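Local atomic coordinates of acyl-CoA thioesterase II (Mycobacterium avium subsp. paratuberculosis, PDB entry 4R9Z), a protein that probably hydrolyses fatty acyl-CoA thioesters to free fatty acids and coenzyme A, as a double hot-dog enzyme of the C/M/P thioester hydrolase family. Residues B[6-11]-B[154-158]; B[57-63]-B[107-113]; B[198-203]-B[237-241]. The contacts are given in a common frame with arbitrary orientation. Residue numbers count along the deposited sequence, not the author numbering.

Contact 1: residues B[6-11]-B[154-158]; sequences SSLGDV and ASLRW
Residues 6-11 enter in extended form (Ser6 psi 146°), pass Ser7 at phi/psi -133/20° in the N-cap position, and continue from Leu8 to Val11 as the first turn of a helix, closed by Val11 N to Ser7 O at 2.9 Å. Ala154 to Leu156 have helical phi/psi without regular helical bonds, and Arg157 and Trp158 follow at psi near 0°. The backbones come nearest at Leu8 and Trp158, CA to CA 4.3 Å, and diverge to 6.9 Å between the CA atoms of Val11 and Ser155. The Ser7 hydroxyl (chi1 p) does not cap the helix; OG instead donates a hydrogen bond to Ala154 O at 2.6 Å and lies 3.4 Å from Arg157 CB, over one face of the guanidinium. Trp158 takes chi1 p and chi2 -80°: CA-to-CB runs sideways and the far end of the indole leads away from residues 6-11, with a weak NE1 bond to Ser155 O at 2.6 Å. CE3 and CD1 stay within reach of Leu8 (chi1 t, chi2 p) and Val11 (chi1 t), which pack obliquely, Leu8 CD1 to Trp158 CE3 and Val11 CG2 to Trp158 CD1 both at 3.6 Å. Tyr197 meets the indole edge-to-face. The N-terminal helix thus packs on the loop before strand 159-163, an outermost strand of the sheet within this chain, in the second repeat of the double hot-dog fold.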
ATOM      1  N   SER B   6       4.834 -31.522   4.492  1.00 48.07           N
ATOM      2  CA  SER B   6       5.559 -30.271   4.310  1.00 56.79           C
ATOM      3  C   SER B   6       5.908 -30.047   2.842  1.00 65.36           C
ATOM      4  O   SER B   6       6.179 -30.998   2.108  1.00 74.07           O
ATOM      5  CB  SER B   6       6.831 -30.257   5.156  1.00 57.71           C
ATOM      6  OG  SER B   6       7.523 -29.029   5.014  1.00 61.13           O
ATOM      7  N   SER B   7       5.907 -28.789   2.418  1.00 59.12           N
ATOM      8  CA  SER B   7       6.161 -28.472   1.018  1.00 59.82           C
ATOM      9  C   SER B   7       7.175 -27.349   0.867  1.00 50.40           C
ATOM     10  O   SER B   7       7.246 -26.713  -0.181  1.00 57.34           O
ATOM     11  CB  SER B   7       4.857 -28.093   0.310  1.00 61.74           C
ATOM     12  OG  SER B   7       4.240 -26.978   0.933  1.00 60.43           O
ATOM     13  N   LEU B   8       7.964 -27.119   1.912  1.00 48.15           N
ATOM     14  CA  LEU B   8       8.906 -26.005   1.934  1.00 44.71           C
ATOM     15  C   LEU B   8       9.963 -26.173   0.850  1.00 53.06           C
ATOM     16  O   LEU B   8      10.322 -25.213   0.169  1.00 63.60           O
ATOM     17  CB  LEU B   8       9.571 -25.881   3.305  1.00 41.04           C
ATOM     18  CG  LEU B   8      10.413 -24.620   3.512  1.00 45.14           C
ATOM     19  CD1 LEU B   8       9.598 -23.369   3.218  1.00 37.11           C
ATOM     20  CD2 LEU B   8      10.982 -24.579   4.921  1.00 45.95           C
ATOM     21  N   GLY B   9      10.463 -27.394   0.701  1.00 60.24           N
ATOM     22  CA  GLY B   9      11.463 -27.686  -0.307  1.00 59.02           C
ATOM     23  C   GLY B   9      10.968 -27.344  -1.699  1.00 61.17           C
ATOM     24  O   GLY B   9      11.712 -26.802  -2.515  1.00 67.25           O
ATOM     25  N   ASP B  10       9.705 -27.654  -1.966  1.00 59.54           N
ATOM     26  CA  ASP B  10       9.108 -27.345  -3.258  1.00 59.08           C
ATOM     27  C   ASP B  10       8.884 -25.845  -3.417  1.00 63.02           C
ATOM     28  O   ASP B  10       8.996 -25.309  -4.519  1.00 71.41           O
ATOM     29  CB  ASP B  10       7.795 -28.104  -3.436  1.00 65.81           C
ATOM     30  CG  ASP B  10       7.995 -29.604  -3.449  1.00 71.57           C
ATOM     31  OD1 ASP B  10       9.105 -30.045  -3.815  1.00 66.79           O
ATOM     32  OD2 ASP B  10       7.047 -30.339  -3.097  1.00 69.56           O
ATOM     33  N   VAL B  11       8.571 -25.168  -2.315  1.00 56.35           N
ATOM     34  CA  VAL B  11       8.390 -23.722  -2.345  1.00 57.67           C
ATOM     35  C   VAL B  11       9.711 -23.019  -2.618  1.00 50.85           C
ATOM     36  O   VAL B  11       9.806 -22.190  -3.524  1.00 54.09           O
ATOM     37  CB  VAL B  11       7.787 -23.189  -1.030  1.00 54.39           C
ATOM     38  CG1 VAL B  11       7.898 -21.671  -0.965  1.00 44.83           C
ATOM     39  CG2 VAL B  11       6.341 -23.636  -0.893  1.00 47.88           C
ATOM     40  N   ALA B 154       0.146 -26.735  -2.133  1.00 54.81           N
ATOM     41  CA  ALA B 154       1.573 -26.648  -1.854  1.00 53.84           C
ATOM     42  C   ALA B 154       1.961 -25.307  -1.235  1.00 56.93           C
ATOM     43  O   ALA B 154       2.831 -25.244  -0.366  1.00 59.67           O
ATOM     44  CB  ALA B 154       2.363 -26.884  -3.127  1.00 50.22           C
ATOM     45  N   SER B 155       1.317 -24.241  -1.697  1.00 53.29           N
ATOM     46  CA  SER B 155       1.592 -22.896  -1.203  1.00 53.94           C
ATOM     47  C   SER B 155       1.174 -22.698   0.256  1.00 57.99           C
ATOM     48  O   SER B 155       1.634 -21.767   0.919  1.00 50.62           O
ATOM     49  CB  SER B 155       0.891 -21.871  -2.085  1.00 49.20           C
ATOM     50  OG  SER B 155       0.432 -22.480  -3.278  1.00 66.09           O
ATOM     51  N   LEU B 156       0.261 -23.538   0.731  1.00 58.39           N
ATOM     52  CA  LEU B 156      -0.198 -23.461   2.117  1.00 60.89           C
ATOM     53  C   LEU B 156       0.570 -24.341   3.111  1.00 56.60           C
ATOM     54  O   LEU B 156       0.626 -24.028   4.300  1.00 58.07           O
ATOM     55  CB  LEU B 156      -1.686 -23.806   2.182  1.00 56.46           C
ATOM     56  CG  LEU B 156      -2.589 -22.945   1.295  1.00 53.56           C
ATOM     57  CD1 LEU B 156      -4.053 -23.286   1.525  1.00 55.86           C
ATOM     58  CD2 LEU B 156      -2.334 -21.466   1.535  1.00 55.89           C
ATOM     59  N   ARG B 157       1.163 -25.431   2.630  1.00 55.38           N
ATOM     60  CA  ARG B 157       1.739 -26.442   3.527  1.00 64.02           C
ATOM     61  C   ARG B 157       3.189 -26.234   3.995  1.00 64.50           C
ATOM     62  O   ARG B 157       3.707 -27.055   4.755  1.00 61.69           O
ATOM     63  CB  ARG B 157       1.634 -27.823   2.864  1.00 60.09           C
ATOM     64  CG  ARG B 157       0.202 -28.320   2.695  1.00 59.01           C
ATOM     65  CD  ARG B 157       0.144 -29.771   2.220  1.00 65.99           C
ATOM     66  NE  ARG B 157       0.259 -29.905   0.769  1.00 69.76           N
ATOM     67  CZ  ARG B 157       1.362 -30.293   0.135  1.00 66.78           C
ATOM     68  NH1 ARG B 157       2.455 -30.589   0.825  1.00 66.03           N
ATOM     69  NH2 ARG B 157       1.370 -30.391  -1.190  1.00 46.23           N
ATOM     70  N   TRP B 158       3.846 -25.160   3.566  1.00 58.83           N
ATOM     71  CA  TRP B 158       5.253 -24.974   3.922  1.00 45.57           C
ATOM     72  C   TRP B 158       5.465 -24.342   5.292  1.00 44.40           C
ATOM     73  O   TRP B 158       6.607 -24.115   5.693  1.00 47.80           O
ATOM     74  CB  TRP B 158       5.987 -24.134   2.877  1.00 40.94           C
ATOM     75  CG  TRP B 158       5.385 -22.797   2.615  1.00 50.97           C
ATOM     76  CD1 TRP B 158       4.306 -22.530   1.830  1.00 48.51           C
ATOM     77  CD2 TRP B 158       5.823 -21.535   3.141  1.00 40.63           C
ATOM     78  NE1 TRP B 158       4.045 -21.181   1.828  1.00 45.39           N
ATOM     79  CE2 TRP B 158       4.960 -20.548   2.624  1.00 33.50           C
ATOM     80  CE3 TRP B 158       6.858 -21.146   3.996  1.00 35.71           C
ATOM     81  CZ2 TRP B 158       5.102 -19.199   2.933  1.00 34.73           C
ATOM     82  CZ3 TRP B 158       6.996 -19.802   4.302  1.00 42.77           C
ATOM     83  CH2 TRP B 158       6.122 -18.845   3.773  1.00 35.46           C
TER

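Contact 2: residues B[57-63]-B[107-113]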
ATOM      1  N   ARG B  57      20.878  -4.840  -1.905  1.00 51.44           N
ATOM      2  CA  ARG B  57      19.949  -3.952  -1.228  1.00 35.54           C
ATOM      3  C   ARG B  57      18.708  -4.735  -0.826  1.00 43.18           C
ATOM      4  O   ARG B  57      18.280  -5.643  -1.539  1.00 41.62           O
ATOM      5  CB  ARG B  57      19.589  -2.771  -2.128  1.00 32.57           C
ATOM      6  CG  ARG B  57      20.716  -1.768  -2.292  1.00 34.53           C
ATOM      7  CD  ARG B  57      20.315  -0.583  -3.160  1.00 26.92           C
ATOM      8  NE  ARG B  57      21.433   0.337  -3.356  1.00 38.94           N
ATOM      9  CZ  ARG B  57      21.343   1.518  -3.966  1.00 41.20           C
ATOM     10  NH1 ARG B  57      20.184   1.930  -4.458  1.00 46.38           N
ATOM     11  NH2 ARG B  57      22.416   2.285  -4.090  1.00 43.56           N
ATOM     12  N   GLU B  58      18.145  -4.401   0.329  1.00 44.34           N
ATOM     13  CA  GLU B  58      16.976  -5.111   0.835  1.00 38.49           C
ATOM     14  C   GLU B  58      15.689  -4.311   0.627  1.00 36.71           C
ATOM     15  O   GLU B  58      15.698  -3.077   0.670  1.00 29.26           O
ATOM     16  CB  GLU B  58      17.160  -5.439   2.316  1.00 44.34           C
ATOM     17  CG  GLU B  58      18.164  -6.548   2.575  1.00 47.40           C
ATOM     18  CD  GLU B  58      18.616  -6.587   4.017  1.00 53.24           C
ATOM     19  OE1 GLU B  58      17.759  -6.780   4.905  1.00 59.12           O
ATOM     20  OE2 GLU B  58      19.826  -6.416   4.264  1.00 58.10           O
ATOM     21  N   PRO B  59      14.570  -5.016   0.402  1.00 30.52           N
ATOM     22  CA  PRO B  59      13.290  -4.330   0.210  1.00 26.86           C
ATOM     23  C   PRO B  59      12.732  -3.807   1.521  1.00 30.44           C
ATOM     24  O   PRO B  59      12.698  -4.531   2.518  1.00 29.72           O
ATOM     25  CB  PRO B  59      12.388  -5.421  -0.370  1.00 25.45           C
ATOM     26  CG  PRO B  59      12.975  -6.689   0.116  1.00 32.33           C
ATOM     27  CD  PRO B  59      14.454  -6.472   0.224  1.00 28.78           C
ATOM     28  N   HIS B  60      12.308  -2.549   1.526  1.00 28.52           N
ATOM     29  CA  HIS B  60      11.695  -2.002   2.720  1.00 25.33           C
ATOM     30  C   HIS B  60      10.187  -1.829   2.512  1.00 30.68           C
ATOM     31  O   HIS B  60       9.446  -1.633   3.476  1.00 32.98           O
ATOM     32  CB  HIS B  60      12.366  -0.688   3.112  1.00 17.30           C
ATOM     33  CG  HIS B  60      12.197   0.409   2.109  1.00 28.62           C
ATOM     34  ND1 HIS B  60      11.080   1.211   2.070  1.00 26.67           N
ATOM     35  CD2 HIS B  60      13.008   0.835   1.112  1.00 30.51           C
ATOM     36  CE1 HIS B  60      11.209   2.094   1.093  1.00 24.75           C
ATOM     37  NE2 HIS B  60      12.367   1.888   0.499  1.00 26.31           N
ATOM     38  N   SER B  61       9.735  -1.912   1.260  1.00 23.41           N
ATOM     39  CA  SER B  61       8.302  -1.927   0.972  1.00 20.65           C
ATOM     40  C   SER B  61       8.011  -2.474  -0.418  1.00 20.62           C
ATOM     41  O   SER B  61       8.872  -2.474  -1.293  1.00 28.88           O
ATOM     42  CB  SER B  61       7.689  -0.527   1.125  1.00 17.20           C
ATOM     43  OG  SER B  61       8.232   0.395   0.204  1.00 25.55           O
ATOM     44  N   VAL B  62       6.775  -2.920  -0.618  1.00 20.33           N
ATOM     45  CA  VAL B  62       6.353  -3.483  -1.892  1.00 22.53           C
ATOM     46  C   VAL B  62       4.829  -3.407  -2.025  1.00 23.63           C
ATOM     47  O   VAL B  62       4.088  -3.682  -1.081  1.00 28.99           O
ATOM     48  CB  VAL B  62       6.832  -4.961  -2.054  1.00 25.37           C
ATOM     49  CG1 VAL B  62       6.372  -5.818  -0.887  1.00 19.29           C
ATOM     50  CG2 VAL B  62       6.349  -5.553  -3.373  1.00 21.12           C
ATOM     51  N   HIS B  63       4.366  -3.018  -3.205  1.00 21.92           N
ATOM     52  CA  HIS B  63       2.943  -2.903  -3.471  1.00 18.87           C
ATOM     53  C   HIS B  63       2.596  -3.745  -4.681  1.00 23.92           C
ATOM     54  O   HIS B  63       3.164  -3.557  -5.750  1.00 31.07           O
ATOM     55  CB  HIS B  63       2.563  -1.441  -3.693  1.00 19.42           C
ATOM     56  CG  HIS B  63       2.932  -0.551  -2.548  1.00 23.13           C
ATOM     57  ND1 HIS B  63       2.102  -0.346  -1.468  1.00 20.21           N
ATOM     58  CD2 HIS B  63       4.052   0.170  -2.304  1.00 27.52           C
ATOM     59  CE1 HIS B  63       2.689   0.472  -0.613  1.00 23.59           C
ATOM     60  NE2 HIS B  63       3.873   0.799  -1.097  1.00 25.72           N
ATOM     61  N   MET B 107       5.203  -2.714  -7.422  1.00 23.73           N
ATOM     62  CA  MET B 107       6.293  -1.777  -7.218  1.00 21.81           C
ATOM     63  C   MET B 107       6.979  -2.097  -5.906  1.00 19.56           C
ATOM     64  O   MET B 107       6.344  -2.560  -4.969  1.00 24.11           O
ATOM     65  CB  MET B 107       5.800  -0.336  -7.240  1.00 25.52           C
ATOM     66  CG  MET B 107       5.170   0.076  -8.553  1.00 25.19           C
ATOM     67  SD  MET B 107       4.736   1.820  -8.561  1.00 31.99           S
ATOM     68  CE  MET B 107       3.500   1.850  -7.276  1.00 24.50           C
ATOM     69  N   SER B 108       8.285  -1.886  -5.856  1.00 22.40           N
ATOM     70  CA  SER B 108       9.052  -2.189  -4.659  1.00 25.31           C
ATOM     71  C   SER B 108      10.163  -1.180  -4.496  1.00 25.35           C
ATOM     72  O   SER B 108      10.623  -0.588  -5.468  1.00 26.75           O
ATOM     73  CB  SER B 108       9.634  -3.601  -4.714  1.00 28.08           C
ATOM     74  OG  SER B 108      10.356  -3.806  -5.913  1.00 30.90           O
ATOM     75  N   SER B 109      10.588  -0.983  -3.257  1.00 25.52           N
ATOM     76  CA  SER B 109      11.609   0.001  -2.964  1.00 23.31           C
ATOM     77  C   SER B 109      12.670  -0.631  -2.069  1.00 24.92           C
ATOM     78  O   SER B 109      12.379  -1.542  -1.289  1.00 25.74           O
ATOM     79  CB  SER B 109      10.992   1.240  -2.317  1.00 25.58           C
ATOM     80  OG  SER B 109      11.952   2.272  -2.174  1.00 28.32           O
ATOM     81  N   PHE B 110      13.904  -0.169  -2.228  1.00 30.19           N
ATOM     82  CA  PHE B 110      15.071  -0.786  -1.603  1.00 30.72           C
ATOM     83  C   PHE B 110      16.012   0.289  -1.071  1.00 29.98           C
ATOM     84  O   PHE B 110      16.048   1.400  -1.601  1.00 29.97           O
ATOM     85  CB  PHE B 110      15.828  -1.662  -2.605  1.00 30.20           C
ATOM     86  CG  PHE B 110      14.988  -2.722  -3.249  1.00 24.58           C
ATOM     87  CD1 PHE B 110      14.197  -2.422  -4.348  1.00 24.32           C
ATOM     88  CD2 PHE B 110      15.017  -4.021  -2.786  1.00 23.85           C
ATOM     89  CE1 PHE B 110      13.424  -3.396  -4.952  1.00 23.25           C
ATOM     90  CE2 PHE B 110      14.249  -4.998  -3.387  1.00 28.67           C
ATOM     91  CZ  PHE B 110      13.452  -4.684  -4.472  1.00 24.48           C
ATOM     92  N   LYS B 111      16.774  -0.030  -0.034  1.00 26.48           N
ATOM     93  CA  LYS B 111      17.867   0.844   0.365  1.00 34.23           C
ATOM     94  C   LYS B 111      19.001   0.058   1.005  1.00 41.66           C
ATOM     95  O   LYS B 111      18.856  -1.126   1.314  1.00 41.96           O
ATOM     96  CB  LYS B 111      17.381   1.932   1.320  1.00 34.57           C
ATOM     97  CG  LYS B 111      16.784   1.416   2.605  1.00 44.34           C
ATOM     98  CD  LYS B 111      16.492   2.566   3.555  1.00 38.43           C
ATOM     99  CE  LYS B 111      17.758   3.334   3.888  1.00 49.25           C
ATOM    100  NZ  LYS B 111      17.704   3.911   5.257  1.00 53.09           N
ATOM    101  N   VAL B 112      20.139   0.722   1.179  1.00 47.27           N
ATOM    102  CA  VAL B 112      21.272   0.120   1.865  1.00 54.36           C
ATOM    103  C   VAL B 112      21.065   0.312   3.367  1.00 58.36           C
ATOM    104  O   VAL B 112      20.565   1.349   3.805  1.00 65.41           O
ATOM    105  CB  VAL B 112      22.615   0.734   1.409  1.00 54.72           C
ATOM    106  CG1 VAL B 112      22.902   0.363  -0.040  1.00 52.21           C
ATOM    107  CG2 VAL B 112      22.599   2.246   1.571  1.00 61.27           C
ATOM    108  N   VAL B 113      21.426  -0.700   4.149  1.00 62.12           N
ATOM    109  CA  VAL B 113      21.089  -0.730   5.572  1.00 75.76           C
ATOM    110  C   VAL B 113      22.221  -0.178   6.448  1.00 73.03           C
ATOM    111  O   VAL B 113      23.391  -0.249   6.080  1.00 69.57           O
ATOM    112  CB  VAL B 113      20.730  -2.177   6.012  1.00 75.01           C
ATOM    113  CG1 VAL B 113      20.314  -2.235   7.478  1.00 69.95           C
ATOM    114  CG2 VAL B 113      19.616  -2.726   5.135  1.00 68.17           C
TER
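Arg57 lies at the end of the pairing, its NE 3.6 Å from Val112 CG1 while its NH2 bonds Gly86 O. Glu58 and Lys111 form an antiparallel hydrogen-bonded pair that is slack: Glu58 N to Lys111 O is 3.5 Å and Lys111 N to Glu58 O 3.3 Å, both weak. Pro59 has no amide hydrogen; it faces Phe110 as a non-hydrogen-bonded pair, CB to CE2 3.6 Å. At His60 the chain turns a corner and the register slips by one, a beta bulge. Here His60 N bonds Ser109 O at 3.0 Å, and NE2 shares a 2.7 Å hydrogen bond with Ser109 OG. Regular pairing then resumes: Ser61 O accepts from Ser109 N (3.0 Å), Val62 stands opposite Ser108, and His63 exchanges two bonds with Met107, N to O at 2.7 Å and O to N at 2.8 Å. The face carrying Ser61 and Ser109, together with the His60 ring, meets the second subunit, whose Glu270, Tyr65 and Arg220 hydrogen-bond His60 ND1, Ser61 OG and Ser109 OG. The chemistry is therefore two-sided: a mainly apolar face of Pro59, Phe110 and Ser108 against helix 39-52, and a polar histidine-serine cluster in the dimer interface.

Contact 3: residues B[198-203]-B[237-241]; sequences MSAVTL and FYDRS
Helix-on-sheet packing inside the second hot-dog repeat brings the C-terminal end of helix 188-201 against strand 236-246. Residues 198-201 are helical, and Thr202 and Leu203 leave the helix with psi near 0°. Residues 237-241 are extended, with Tyr238 and Arg240 pointing at the helix end and Asp239 away. The backbones stay apart, Leu203 CA to Arg240 CA 6.8 Å and Ser199 CA to Tyr238 CA 7.9 Å. Tyr238 (chi1 t, chi2 26°) donates from OH to Ser199 O at 2.7 Å. In a hot-dog fold the sheet wraps around a long helix, and here the Tyr238 ring fills the space between the two: Met198 SD makes an oblique Met-aromatic contact, 5.0 Å from the ring centroid, and Leu203 CD1 lies 4.0 Å from Tyr238 CZ. Thr202 OG1 (chi1 p) bonds Met198 O at 3.0 Å and lies 3.1 Å from Tyr238 CE2. Arg240 lays CG 3.6 Å from Leu203 CD1 and gives Thr202 O a weak NH1 bond of 2.6 Å, while NE bonds Val174 O.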
ATOM      1  N   MET B 198       3.858 -15.410   3.112  1.00 42.03           N
ATOM      2  CA  MET B 198       2.950 -15.881   4.149  1.00 43.84           C
ATOM      3  C   MET B 198       1.977 -14.782   4.593  1.00 41.22           C
ATOM      4  O   MET B 198       0.815 -15.062   4.889  1.00 43.57           O
ATOM      5  CB  MET B 198       3.753 -16.425   5.338  1.00 42.60           C
ATOM      6  CG  MET B 198       3.631 -15.645   6.636  1.00 48.58           C
ATOM      7  SD  MET B 198       2.184 -16.118   7.596  1.00 54.95           S
ATOM      8  CE  MET B 198       2.134 -17.868   7.241  1.00 50.39           C
ATOM      9  N   SER B 199       2.449 -13.538   4.621  1.00 33.68           N
ATOM     10  CA  SER B 199       1.622 -12.400   5.019  1.00 35.81           C
ATOM     11  C   SER B 199       0.394 -12.250   4.131  1.00 36.65           C
ATOM     12  O   SER B 199      -0.635 -11.735   4.563  1.00 45.50           O
ATOM     13  CB  SER B 199       2.436 -11.107   4.982  1.00 37.38           C
ATOM     14  OG  SER B 199       2.684 -10.711   3.644  1.00 33.06           O
ATOM     15  N   ALA B 200       0.519 -12.675   2.883  1.00 28.94           N
ATOM     16  CA  ALA B 200      -0.570 -12.569   1.929  1.00 32.03           C
ATOM     17  C   ALA B 200      -1.573 -13.719   2.023  1.00 40.07           C
ATOM     18  O   ALA B 200      -2.781 -13.487   2.056  1.00 48.43           O
ATOM     19  CB  ALA B 200      -0.013 -12.470   0.513  1.00 26.94           C
ATOM     20  N   VAL B 201      -1.073 -14.952   2.050  1.00 37.85           N
ATOM     21  CA  VAL B 201      -1.940 -16.130   1.959  1.00 34.28           C
ATOM     22  C   VAL B 201      -2.786 -16.401   3.206  1.00 34.82           C
ATOM     23  O   VAL B 201      -3.797 -17.094   3.126  1.00 39.23           O
ATOM     24  CB  VAL B 201      -1.125 -17.409   1.658  1.00 33.83           C
ATOM     25  CG1 VAL B 201      -0.392 -17.275   0.335  1.00 34.02           C
ATOM     26  CG2 VAL B 201      -0.147 -17.701   2.785  1.00 44.50           C
ATOM     27  N   THR B 202      -2.389 -15.851   4.349  1.00 30.11           N
ATOM     28  CA  THR B 202      -3.117 -16.093   5.594  1.00 37.84           C
ATOM     29  C   THR B 202      -4.129 -15.001   5.902  1.00 40.93           C
ATOM     30  O   THR B 202      -4.830 -15.054   6.909  1.00 38.87           O
ATOM     31  CB  THR B 202      -2.169 -16.215   6.789  1.00 38.99           C
ATOM     32  OG1 THR B 202      -1.380 -15.025   6.907  1.00 37.28           O
ATOM     33  CG2 THR B 202      -1.272 -17.417   6.616  1.00 42.56           C
ATOM     34  N   LEU B 203      -4.186 -14.000   5.058  1.00 43.33           N
ATOM     35  CA  LEU B 203      -4.923 -12.806   5.357  1.00 38.48           C
ATOM     36  C   LEU B 203      -6.339 -12.764   4.846  1.00 35.54           C
ATOM     37  O   LEU B 203      -7.027 -11.824   5.062  1.00 38.16           O
ATOM     38  CB  LEU B 203      -4.156 -11.597   4.894  1.00 32.30           C
ATOM     39  CG  LEU B 203      -4.231 -10.439   5.836  1.00 30.22           C
ATOM     40  CD1 LEU B 203      -3.883 -10.897   7.207  1.00 29.31           C
ATOM     41  CD2 LEU B 203      -3.311  -9.333   5.412  1.00 37.39           C
ATOM     42  N   PHE B 237       4.764 -13.986  15.346  1.00 41.21           N
ATOM     43  CA  PHE B 237       3.415 -13.527  15.663  1.00 48.24           C
ATOM     44  C   PHE B 237       2.843 -12.720  14.503  1.00 44.05           C
ATOM     45  O   PHE B 237       3.403 -11.693  14.123  1.00 41.70           O
ATOM     46  CB  PHE B 237       3.432 -12.679  16.935  1.00 53.67           C
ATOM     47  CG  PHE B 237       2.066 -12.360  17.482  1.00 59.93           C
ATOM     48  CD1 PHE B 237       1.369 -11.243  17.047  1.00 59.88           C
ATOM     49  CD2 PHE B 237       1.490 -13.158  18.457  1.00 63.76           C
ATOM     50  CE1 PHE B 237       0.115 -10.944  17.557  1.00 61.14           C
ATOM     51  CE2 PHE B 237       0.240 -12.857  18.973  1.00 62.78           C
ATOM     52  CZ  PHE B 237      -0.447 -11.753  18.521  1.00 54.82           C
ATOM     53  N   TYR B 238       1.725 -13.175  13.948  1.00 45.97           N
ATOM     54  CA  TYR B 238       1.078 -12.440  12.867  1.00 37.69           C
ATOM     55  C   TYR B 238      -0.311 -11.986  13.278  1.00 35.46           C
ATOM     56  O   TYR B 238      -1.280 -12.737  13.174  1.00 37.88           O
ATOM     57  CB  TYR B 238       0.998 -13.293  11.601  1.00 33.97           C
ATOM     58  CG  TYR B 238       0.659 -12.513  10.351  1.00 32.37           C
ATOM     59  CD1 TYR B 238       0.969 -11.164  10.246  1.00 35.97           C
ATOM     60  CD2 TYR B 238       0.055 -13.134   9.260  1.00 38.00           C
ATOM     61  CE1 TYR B 238       0.670 -10.448   9.100  1.00 33.37           C
ATOM     62  CE2 TYR B 238      -0.246 -12.426   8.106  1.00 29.46           C
ATOM     63  CZ  TYR B 238       0.066 -11.084   8.034  1.00 36.67           C
ATOM     64  OH  TYR B 238      -0.229 -10.373   6.892  1.00 42.50           O
ATOM     65  N   ASP B 239      -0.396 -10.739  13.722  1.00 35.43           N
ATOM     66  CA  ASP B 239      -1.666 -10.134  14.089  1.00 39.16           C
ATOM     67  C   ASP B 239      -2.457  -9.818  12.826  1.00 38.31           C
ATOM     68  O   ASP B 239      -1.947  -9.171  11.920  1.00 36.77           O
ATOM     69  CB  ASP B 239      -1.421  -8.869  14.912  1.00 39.48           C
ATOM     70  CG  ASP B 239      -2.562  -8.551  15.846  1.00 42.39           C
ATOM     71  OD1 ASP B 239      -3.509  -9.361  15.923  1.00 45.90           O
ATOM     72  OD2 ASP B 239      -2.502  -7.497  16.516  1.00 35.42           O
ATOM     73  N   ARG B 240      -3.702 -10.285  12.771  1.00 46.08           N
ATOM     74  CA  ARG B 240      -4.538 -10.136  11.580  1.00 37.16           C
ATOM     75  C   ARG B 240      -5.907  -9.582  11.937  1.00 42.77           C
ATOM     76  O   ARG B 240      -6.489  -9.955  12.955  1.00 42.53           O
ATOM     77  CB  ARG B 240      -4.719 -11.479  10.868  1.00 33.87           C
ATOM     78  CG  ARG B 240      -3.438 -12.230  10.553  1.00 36.65           C
ATOM     79  CD  ARG B 240      -3.737 -13.591   9.912  1.00 32.42           C
ATOM     80  NE  ARG B 240      -4.453 -14.487  10.814  1.00 37.49           N
ATOM     81  CZ  ARG B 240      -4.910 -15.692  10.477  1.00 47.95           C
ATOM     82  NH1 ARG B 240      -4.724 -16.162   9.251  1.00 43.46           N
ATOM     83  NH2 ARG B 240      -5.551 -16.433  11.372  1.00 45.39           N
ATOM     84  N   SER B 241      -6.438  -8.720  11.078  1.00 39.43           N
ATOM     85  CA  SER B 241      -7.776  -8.182  11.275  1.00 28.80           C
ATOM     86  C   SER B 241      -8.403  -7.728   9.954  1.00 29.57           C
ATOM     87  O   SER B 241      -7.723  -7.647   8.936  1.00 32.64           O
ATOM     88  CB  SER B 241      -7.726  -7.037  12.283  1.00 24.34           C
ATOM     89  OG  SER B 241      -6.902  -5.989  11.815  1.00 33.96           O
TER

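Contacts 1 and 3 meet directly: Trp158 CH2 packs 3.7 Å from Met198 CB, and Leu156 CD2 lies 4.2 Å from Val201 CB, so loop 154-158 and the end of helix 188-201 pack continuously although the contact centres are about 17 Å apart. Contact 2 touches neither. Its centre lies about 25 Å from that of contact 1 (nearest atoms about 14 Å), across the chain's centre, and about 20 Å from that of contact 3 (nearest atoms about 8 Å). Contacts 2 and 3 nevertheless reach the same antiparallel sheet, one in each hot-dog repeat; strands 58-66 and 218-226 are neighbours where the repeats join. Contact 2 also faces the second subunit, which touches neither contact 1 nor contact 3.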